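Local coordinates for protein TatD-related deoxyribonuclease (Thermotoga maritima, PDB 1J6O) that probably acts as a metal-dependent deoxyribonuclease of the TatD family, hydrolysing ester bonds in DNA, at residues 181-193 with 207-221. Sequence-based numbering, arbitrary orientation.
Sequences FLLGIGGPVTYPK and EYIVLETDCPFLPPQ
Tyr191 meets the loop of Pro219 and Gln221 with the edge of its ring, while Pro188 CA sits over one ring face, 3.4 Å above its plane. Its hydroxyl donates to Pro219 O (OH to O 2.7 Å). The Gln221 chain bends at chi2, turning its amide toward the ring with the two planes 79° apart; OE1 lies 3.5 Å from Tyr191 CD1. Beside it, Thr190 OG1 passes a bond on: it donates to Gly187 O and accepts an almost straight one (178°) from Gln221 N, a double role permitted by chi1 of 68°, which sets OG1 between backbone N and carbonyl carbon. A phenylalanine in place of Tyr191 would probably keep the ring over Pro188 but leave Pro219 O without this donor. Along the chain before these loops, strands 181-185 and 209-211 run parallel as the last two of the TIM-barrel-like sheet, joined through helix 195-204 in a beta-alpha-beta crossover. Ile185 CG1 packs on Ile209 CG2 at 4.0 Å; Leu182 CD2 meets Val210 CG1 roughly at right angles. Glu212 runs its extended chain past Gly184, OE1 lying 3.4 Å from Gly184 CA, where a side chain would collide with it. A water joins Gly187 N to Thr213 O and Leu218 O. Polar bonds thus join the loops through Pro219 O, Gln221 N and this water, while Glu212, its OE2 hydrogen-bonded to His164 ND1 and OE1 to Ala165 N, links the contact to the predicted metal site.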
ATOM      1  N   PHE A 181      -2.617  -9.152  -8.664  1.00 13.36           N
ATOM      2  CA  PHE A 181      -2.481  -8.182  -7.579  1.00 12.67           C
ATOM      3  C   PHE A 181      -3.504  -8.428  -6.522  1.00 13.71           C
ATOM      4  O   PHE A 181      -4.493  -9.098  -6.778  1.00 12.45           O
ATOM      5  CB  PHE A 181      -2.731  -6.774  -8.100  1.00 13.11           C
ATOM      6  CG  PHE A 181      -1.598  -6.213  -8.849  1.00 11.89           C
ATOM      7  CD1 PHE A 181      -1.474  -6.434 -10.219  1.00 13.70           C
ATOM      8  CD2 PHE A 181      -0.619  -5.490  -8.193  1.00 13.65           C
ATOM      9  CE1 PHE A 181      -0.368  -5.933 -10.918  1.00 13.27           C
ATOM     10  CE2 PHE A 181       0.470  -4.990  -8.874  1.00 12.04           C
ATOM     11  CZ  PHE A 181       0.605  -5.211 -10.242  1.00 12.65           C
ATOM     12  N   LEU A 182      -3.232  -7.912  -5.320  1.00 11.88           N
ATOM     13  CA  LEU A 182      -4.154  -8.026  -4.205  1.00 10.65           C
ATOM     14  C   LEU A 182      -4.640  -6.564  -4.105  1.00  9.66           C
ATOM     15  O   LEU A 182      -4.012  -5.657  -4.673  1.00  9.73           O
ATOM     16  CB  LEU A 182      -3.461  -8.476  -2.923  1.00 12.91           C
ATOM     17  CG  LEU A 182      -3.789  -9.965  -2.691  1.00 15.66           C
ATOM     18  CD1 LEU A 182      -3.182 -10.794  -3.799  1.00 17.75           C
ATOM     19  CD2 LEU A 182      -3.299 -10.407  -1.326  1.00 18.63           C
ATOM     20  N   LEU A 183      -5.747  -6.344  -3.412  1.00  6.78           N
ATOM     21  CA  LEU A 183      -6.321  -5.010  -3.253  1.00  8.46           C
ATOM     22  C   LEU A 183      -6.254  -4.499  -1.815  1.00  7.53           C
ATOM     23  O   LEU A 183      -6.633  -5.203  -0.877  1.00  9.38           O
ATOM     24  CB  LEU A 183      -7.792  -5.033  -3.702  1.00  8.72           C
ATOM     25  CG  LEU A 183      -8.027  -5.727  -5.041  1.00 13.18           C
ATOM     26  CD1 LEU A 183      -9.510  -5.706  -5.338  1.00 13.72           C
ATOM     27  CD2 LEU A 183      -7.254  -5.019  -6.154  1.00 12.90           C
ATOM     28  N   GLY A 184      -5.771  -3.270  -1.665  1.00  8.14           N
ATOM     29  CA  GLY A 184      -5.655  -2.653  -0.356  1.00  8.06           C
ATOM     30  C   GLY A 184      -6.937  -1.956   0.053  1.00  7.38           C
ATOM     31  O   GLY A 184      -7.472  -1.093  -0.667  1.00 10.14           O
ATOM     32  N   ILE A 185      -7.437  -2.346   1.215  1.00  9.07           N
ATOM     33  CA  ILE A 185      -8.672  -1.804   1.781  1.00  9.24           C
ATOM     34  C   ILE A 185      -8.310  -1.064   3.053  1.00  8.70           C
ATOM     35  O   ILE A 185      -7.639  -1.622   3.924  1.00  7.43           O
ATOM     36  CB  ILE A 185      -9.642  -2.954   2.152  1.00 10.68           C
ATOM     37  CG1 ILE A 185      -9.848  -3.864   0.928  1.00 12.54           C
ATOM     38  CG2 ILE A 185     -10.984  -2.383   2.686  1.00 12.24           C
ATOM     39  CD1 ILE A 185     -10.364  -3.155  -0.290  1.00 12.86           C
ATOM     40  N   GLY A 186      -8.726   0.195   3.135  1.00 10.05           N
ATOM     41  CA  GLY A 186      -8.430   0.985   4.304  1.00 11.52           C
ATOM     42  C   GLY A 186      -9.616   1.694   4.923  1.00 10.79           C
ATOM     43  O   GLY A 186     -10.762   1.234   4.828  1.00 10.45           O
ATOM     44  N   GLY A 187      -9.311   2.828   5.549  1.00 10.43           N
ATOM     45  CA  GLY A 187     -10.302   3.660   6.222  1.00 10.87           C
ATOM     46  C   GLY A 187     -11.645   3.876   5.538  1.00 11.66           C
ATOM     47  O   GLY A 187     -12.689   3.674   6.179  1.00 14.10           O
ATOM     48  N   PRO A 188     -11.663   4.268   4.258  1.00 12.57           N
ATOM     49  CA  PRO A 188     -12.897   4.520   3.491  1.00 14.48           C
ATOM     50  C   PRO A 188     -13.940   3.397   3.483  1.00 15.58           C
ATOM     51  O   PRO A 188     -15.123   3.642   3.251  1.00 17.77           O
ATOM     52  CB  PRO A 188     -12.383   4.831   2.090  1.00 13.82           C
ATOM     53  CG  PRO A 188     -10.984   5.499   2.397  1.00 15.39           C
ATOM     54  CD  PRO A 188     -10.456   4.565   3.454  1.00 12.27           C
ATOM     55  N   VAL A 189     -13.514   2.163   3.710  1.00 14.53           N
ATOM     56  CA  VAL A 189     -14.457   1.043   3.723  1.00 13.90           C
ATOM     57  C   VAL A 189     -15.504   1.217   4.853  1.00 15.31           C
ATOM     58  O   VAL A 189     -16.621   0.643   4.801  1.00 16.76           O
ATOM     59  CB  VAL A 189     -13.690  -0.299   3.893  1.00 11.81           C
ATOM     60  CG1 VAL A 189     -13.330  -0.532   5.361  1.00 13.16           C
ATOM     61  CG2 VAL A 189     -14.551  -1.478   3.321  1.00 12.76           C
ATOM     62  N   THR A 190     -15.150   2.010   5.864  1.00 15.01           N
ATOM     63  CA  THR A 190     -16.040   2.259   6.996  1.00 17.09           C
ATOM     64  C   THR A 190     -16.962   3.469   6.811  1.00 17.30           C
ATOM     65  O   THR A 190     -17.826   3.704   7.658  1.00 18.50           O
ATOM     66  CB  THR A 190     -15.283   2.562   8.297  1.00 16.41           C
ATOM     67  OG1 THR A 190     -14.620   3.820   8.160  1.00 16.34           O
ATOM     68  CG2 THR A 190     -14.274   1.467   8.638  1.00 15.18           C
ATOM     69  N   TYR A 191     -16.772   4.227   5.738  1.00 17.99           N
ATOM     70  CA  TYR A 191     -17.591   5.414   5.483  1.00 19.32           C
ATOM     71  C   TYR A 191     -19.019   5.056   5.098  1.00 20.85           C
ATOM     72  O   TYR A 191     -19.242   4.308   4.164  1.00 18.46           O
ATOM     73  CB  TYR A 191     -16.961   6.277   4.384  1.00 18.25           C
ATOM     74  CG  TYR A 191     -15.569   6.787   4.722  1.00 16.94           C
ATOM     75  CD1 TYR A 191     -15.027   6.622   6.002  1.00 14.90           C
ATOM     76  CD2 TYR A 191     -14.805   7.447   3.757  1.00 16.17           C
ATOM     77  CE1 TYR A 191     -13.744   7.109   6.310  1.00 14.67           C
ATOM     78  CE2 TYR A 191     -13.541   7.926   4.045  1.00 15.91           C
ATOM     79  CZ  TYR A 191     -13.015   7.758   5.313  1.00 14.64           C
ATOM     80  OH  TYR A 191     -11.756   8.250   5.585  1.00 17.08           O
ATOM     81  N   PRO A 192     -20.007   5.603   5.824  1.00 22.52           N
ATOM     82  CA  PRO A 192     -21.386   5.255   5.464  1.00 25.18           C
ATOM     83  C   PRO A 192     -21.701   5.472   3.993  1.00 25.03           C
ATOM     84  O   PRO A 192     -22.433   4.691   3.394  1.00 27.44           O
ATOM     85  CB  PRO A 192     -22.235   6.139   6.393  1.00 25.33           C
ATOM     86  CG  PRO A 192     -21.340   7.311   6.689  1.00 25.97           C
ATOM     87  CD  PRO A 192     -19.972   6.646   6.865  1.00 24.36           C
ATOM     88  N   LYS A 193     -21.114   6.510   3.412  1.00 26.48           N
ATOM     89  CA  LYS A 193     -21.335   6.832   2.010  1.00 27.77           C
ATOM     90  C   LYS A 193     -20.738   5.854   1.013  1.00 28.06           C
ATOM     91  O   LYS A 193     -21.241   5.731  -0.103  1.00 28.46           O
ATOM     92  N   GLU A 207      -9.433 -13.757   0.102  1.00 15.54           N
ATOM     93  CA  GLU A 207      -8.244 -14.245  -0.571  1.00 15.79           C
ATOM     94  C   GLU A 207      -7.503 -13.161  -1.358  1.00 14.41           C
ATOM     95  O   GLU A 207      -6.318 -13.305  -1.663  1.00 11.53           O
ATOM     96  CB  GLU A 207      -8.635 -15.373  -1.535  1.00 19.08           C
ATOM     97  CG  GLU A 207      -7.470 -16.151  -2.089  1.00 23.82           C
ATOM     98  CD  GLU A 207      -7.891 -17.187  -3.128  1.00 27.64           C
ATOM     99  OE1 GLU A 207      -8.967 -17.807  -2.956  1.00 29.23           O
ATOM    100  OE2 GLU A 207      -7.134 -17.383  -4.106  1.00 29.62           O
ATOM    101  N   TYR A 208      -8.174 -12.054  -1.638  1.00 11.15           N
ATOM    102  CA  TYR A 208      -7.525 -11.002  -2.416  1.00 11.33           C
ATOM    103  C   TYR A 208      -7.360  -9.632  -1.795  1.00 10.21           C
ATOM    104  O   TYR A 208      -7.155  -8.663  -2.507  1.00 11.38           O
ATOM    105  CB  TYR A 208      -8.282 -10.853  -3.733  1.00 13.97           C
ATOM    106  CG  TYR A 208      -8.359 -12.160  -4.478  1.00 16.24           C
ATOM    107  CD1 TYR A 208      -7.195 -12.787  -4.913  1.00 17.20           C
ATOM    108  CD2 TYR A 208      -9.578 -12.804  -4.680  1.00 17.47           C
ATOM    109  CE1 TYR A 208      -7.228 -14.040  -5.526  1.00 21.33           C
ATOM    110  CE2 TYR A 208      -9.624 -14.072  -5.302  1.00 20.86           C
ATOM    111  CZ  TYR A 208      -8.441 -14.673  -5.712  1.00 20.63           C
ATOM    112  OH  TYR A 208      -8.432 -15.913  -6.305  1.00 26.01           O
ATOM    113  N   ILE A 209      -7.415  -9.538  -0.483  1.00 11.02           N
ATOM    114  CA  ILE A 209      -7.266  -8.220   0.113  1.00 11.69           C
ATOM    115  C   ILE A 209      -6.267  -8.125   1.263  1.00 10.81           C
ATOM    116  O   ILE A 209      -5.992  -9.107   1.942  1.00  8.91           O
ATOM    117  CB  ILE A 209      -8.610  -7.726   0.673  1.00 13.20           C
ATOM    118  CG1 ILE A 209      -9.105  -8.699   1.728  1.00 14.70           C
ATOM    119  CG2 ILE A 209      -9.679  -7.640  -0.442  1.00 15.12           C
ATOM    120  CD1 ILE A 209     -10.319  -8.217   2.493  1.00 20.55           C
ATOM    121  N   VAL A 210      -5.693  -6.934   1.438  1.00  6.49           N
ATOM    122  CA  VAL A 210      -4.761  -6.705   2.527  1.00  6.74           C
ATOM    123  C   VAL A 210      -5.289  -5.413   3.143  1.00  8.19           C
ATOM    124  O   VAL A 210      -6.042  -4.672   2.494  1.00  7.91           O
ATOM    125  CB  VAL A 210      -3.306  -6.503   2.106  1.00  6.73           C
ATOM    126  CG1 VAL A 210      -2.694  -7.846   1.738  1.00  5.57           C
ATOM    127  CG2 VAL A 210      -3.226  -5.460   0.976  1.00  4.89           C
ATOM    128  N   LEU A 211      -4.936  -5.157   4.397  1.00  6.38           N
ATOM    129  CA  LEU A 211      -5.399  -3.946   5.072  1.00  7.10           C
ATOM    130  C   LEU A 211      -4.363  -2.843   4.967  1.00  9.59           C
ATOM    131  O   LEU A 211      -3.170  -3.101   4.730  1.00  8.48           O
ATOM    132  CB  LEU A 211      -5.589  -4.218   6.561  1.00  8.56           C
ATOM    133  CG  LEU A 211      -6.364  -5.461   6.980  1.00 11.43           C
ATOM    134  CD1 LEU A 211      -6.090  -5.721   8.463  1.00 11.88           C
ATOM    135  CD2 LEU A 211      -7.864  -5.253   6.724  1.00 13.64           C
ATOM    136  N   GLU A 212      -4.813  -1.606   5.126  1.00  7.91           N
ATOM    137  CA  GLU A 212      -3.884  -0.501   5.072  1.00 10.38           C
ATOM    138  C   GLU A 212      -4.555   0.696   5.729  1.00 11.59           C
ATOM    139  O   GLU A 212      -5.785   0.721   5.888  1.00 10.34           O
ATOM    140  CB  GLU A 212      -3.535  -0.152   3.631  1.00 12.74           C
ATOM    141  CG  GLU A 212      -4.632   0.634   2.897  1.00 14.27           C
ATOM    142  CD  GLU A 212      -4.177   1.046   1.515  1.00 17.09           C
ATOM    143  OE1 GLU A 212      -4.113   0.151   0.658  1.00 17.04           O
ATOM    144  OE2 GLU A 212      -3.850   2.247   1.300  1.00 17.29           O
ATOM    145  N   THR A 213      -3.743   1.657   6.164  1.00 11.52           N
ATOM    146  CA  THR A 213      -4.286   2.853   6.779  1.00 10.74           C
ATOM    147  C   THR A 213      -3.964   4.053   5.900  1.00 12.15           C
ATOM    148  O   THR A 213      -4.747   4.996   5.836  1.00  9.46           O
ATOM    149  CB  THR A 213      -3.635   3.213   8.145  1.00 12.89           C
ATOM    150  OG1 THR A 213      -2.216   3.391   7.962  1.00 12.87           O
ATOM    151  CG2 THR A 213      -3.909   2.149   9.189  1.00 13.73           C
ATOM    152  N   ASP A 214      -2.829   4.006   5.204  1.00  9.43           N
ATOM    153  CA  ASP A 214      -2.389   5.108   4.370  1.00 11.62           C
ATOM    154  C   ASP A 214      -2.185   6.278   5.372  1.00  7.83           C
ATOM    155  O   ASP A 214      -2.277   7.457   5.013  1.00  7.85           O
ATOM    156  CB  ASP A 214      -3.432   5.482   3.303  1.00 15.25           C
ATOM    157  CG  ASP A 214      -2.843   6.357   2.194  1.00 22.54           C
ATOM    158  OD1 ASP A 214      -1.588   6.409   2.046  1.00 21.92           O
ATOM    159  OD2 ASP A 214      -3.642   6.988   1.457  1.00 27.06           O
ATOM    160  N   CYS A 215      -1.898   5.952   6.640  1.00  7.80           N
ATOM    161  CA  CYS A 215      -1.699   7.015   7.646  1.00  7.77           C
ATOM    162  C   CYS A 215      -0.600   7.987   7.175  1.00  9.01           C
ATOM    163  O   CYS A 215       0.399   7.563   6.596  1.00  9.27           O
ATOM    164  CB  CYS A 215      -1.354   6.403   9.012  1.00  9.79           C
ATOM    165  SG  CYS A 215       0.194   5.466   9.117  1.00 10.47           S
ATOM    166  N   PRO A 216      -0.712   9.283   7.519  1.00  8.36           N
ATOM    167  CA  PRO A 216      -1.786   9.895   8.324  1.00  9.34           C
ATOM    168  C   PRO A 216      -3.113  10.155   7.629  1.00 10.09           C
ATOM    169  O   PRO A 216      -4.034  10.696   8.239  1.00 13.55           O
ATOM    170  CB  PRO A 216      -1.151  11.202   8.765  1.00  8.40           C
ATOM    171  CG  PRO A 216      -0.444  11.643   7.458  1.00  8.39           C
ATOM    172  CD  PRO A 216       0.244  10.309   7.047  1.00  8.57           C
ATOM    173  N   PHE A 217      -3.228   9.776   6.370  1.00 10.70           N
ATOM    174  CA  PHE A 217      -4.468  10.016   5.634  1.00 12.62           C
ATOM    175  C   PHE A 217      -5.662   9.052   5.852  1.00 12.86           C
ATOM    176  O   PHE A 217      -5.492   7.976   6.423  1.00 11.64           O
ATOM    177  CB  PHE A 217      -4.205   9.984   4.125  1.00 14.39           C
ATOM    178  CG  PHE A 217      -3.002  10.755   3.665  1.00 17.54           C
ATOM    179  CD1 PHE A 217      -2.851  12.100   3.959  1.00 18.93           C
ATOM    180  CD2 PHE A 217      -1.995  10.091   2.958  1.00 19.41           C
ATOM    181  CE1 PHE A 217      -1.692  12.798   3.562  1.00 21.63           C
ATOM    182  CE2 PHE A 217      -0.854  10.763   2.563  1.00 20.06           C
ATOM    183  CZ  PHE A 217      -0.695  12.121   2.865  1.00 21.96           C
ATOM    184  N   LEU A 218      -6.838   9.510   5.422  1.00 13.29           N
ATOM    185  CA  LEU A 218      -8.070   8.742   5.483  1.00 13.98           C
ATOM    186  C   LEU A 218      -8.380   7.870   6.687  1.00 14.72           C
ATOM    187  O   LEU A 218      -8.408   6.623   6.594  1.00 13.94           O
ATOM    188  CB  LEU A 218      -8.080   7.843   4.255  1.00 17.72           C
ATOM    189  CG  LEU A 218      -7.777   8.536   2.927  1.00 18.57           C
ATOM    190  CD1 LEU A 218      -7.450   7.502   1.820  1.00 21.29           C
ATOM    191  CD2 LEU A 218      -8.985   9.356   2.542  1.00 19.18           C
ATOM    192  N   PRO A 219      -8.669   8.487   7.827  1.00 13.37           N
ATOM    193  CA  PRO A 219      -8.978   7.807   9.084  1.00 13.46           C
ATOM    194  C   PRO A 219     -10.319   7.097   8.960  1.00 14.03           C
ATOM    195  O   PRO A 219     -11.129   7.480   8.113  1.00 11.99           O
ATOM    196  CB  PRO A 219      -9.004   8.953  10.060  1.00 14.59           C
ATOM    197  CG  PRO A 219      -9.515  10.152   9.203  1.00 14.13           C
ATOM    198  CD  PRO A 219      -8.679   9.953   7.975  1.00 14.35           C
ATOM    199  N   PRO A 220     -10.533   6.005   9.728  1.00 13.09           N
ATOM    200  CA  PRO A 220     -11.829   5.326   9.621  1.00 15.62           C
ATOM    201  C   PRO A 220     -12.900   6.196  10.282  1.00 17.77           C
ATOM    202  O   PRO A 220     -12.583   7.080  11.095  1.00 18.03           O
ATOM    203  CB  PRO A 220     -11.608   3.983  10.335  1.00 13.95           C
ATOM    204  CG  PRO A 220     -10.490   4.245  11.269  1.00 12.11           C
ATOM    205  CD  PRO A 220      -9.577   5.201  10.517  1.00 12.18           C
ATOM    206  N   GLN A 221     -14.154   5.928   9.926  1.00 20.30           N
ATOM    207  CA  GLN A 221     -15.324   6.661  10.429  1.00 23.75           C
ATOM    208  C   GLN A 221     -15.333   7.259  11.828  1.00 23.84           C
ATOM    209  O   GLN A 221     -15.565   8.466  11.988  1.00 25.99           O
ATOM    210  CB  GLN A 221     -16.578   5.814  10.263  1.00 25.62           C
ATOM    211  CG  GLN A 221     -17.848   6.631  10.381  1.00 27.42           C
ATOM    212  CD  GLN A 221     -17.844   7.842   9.469  1.00 26.49           C
ATOM    213  OE1 GLN A 221     -17.171   7.860   8.444  1.00 27.49           O
ATOM    214  NE2 GLN A 221     -18.619   8.856   9.833  1.00 28.37           N
TER
HETATM  215  O   HOH W   1      -7.215   4.588   5.353  1.00 19.32           O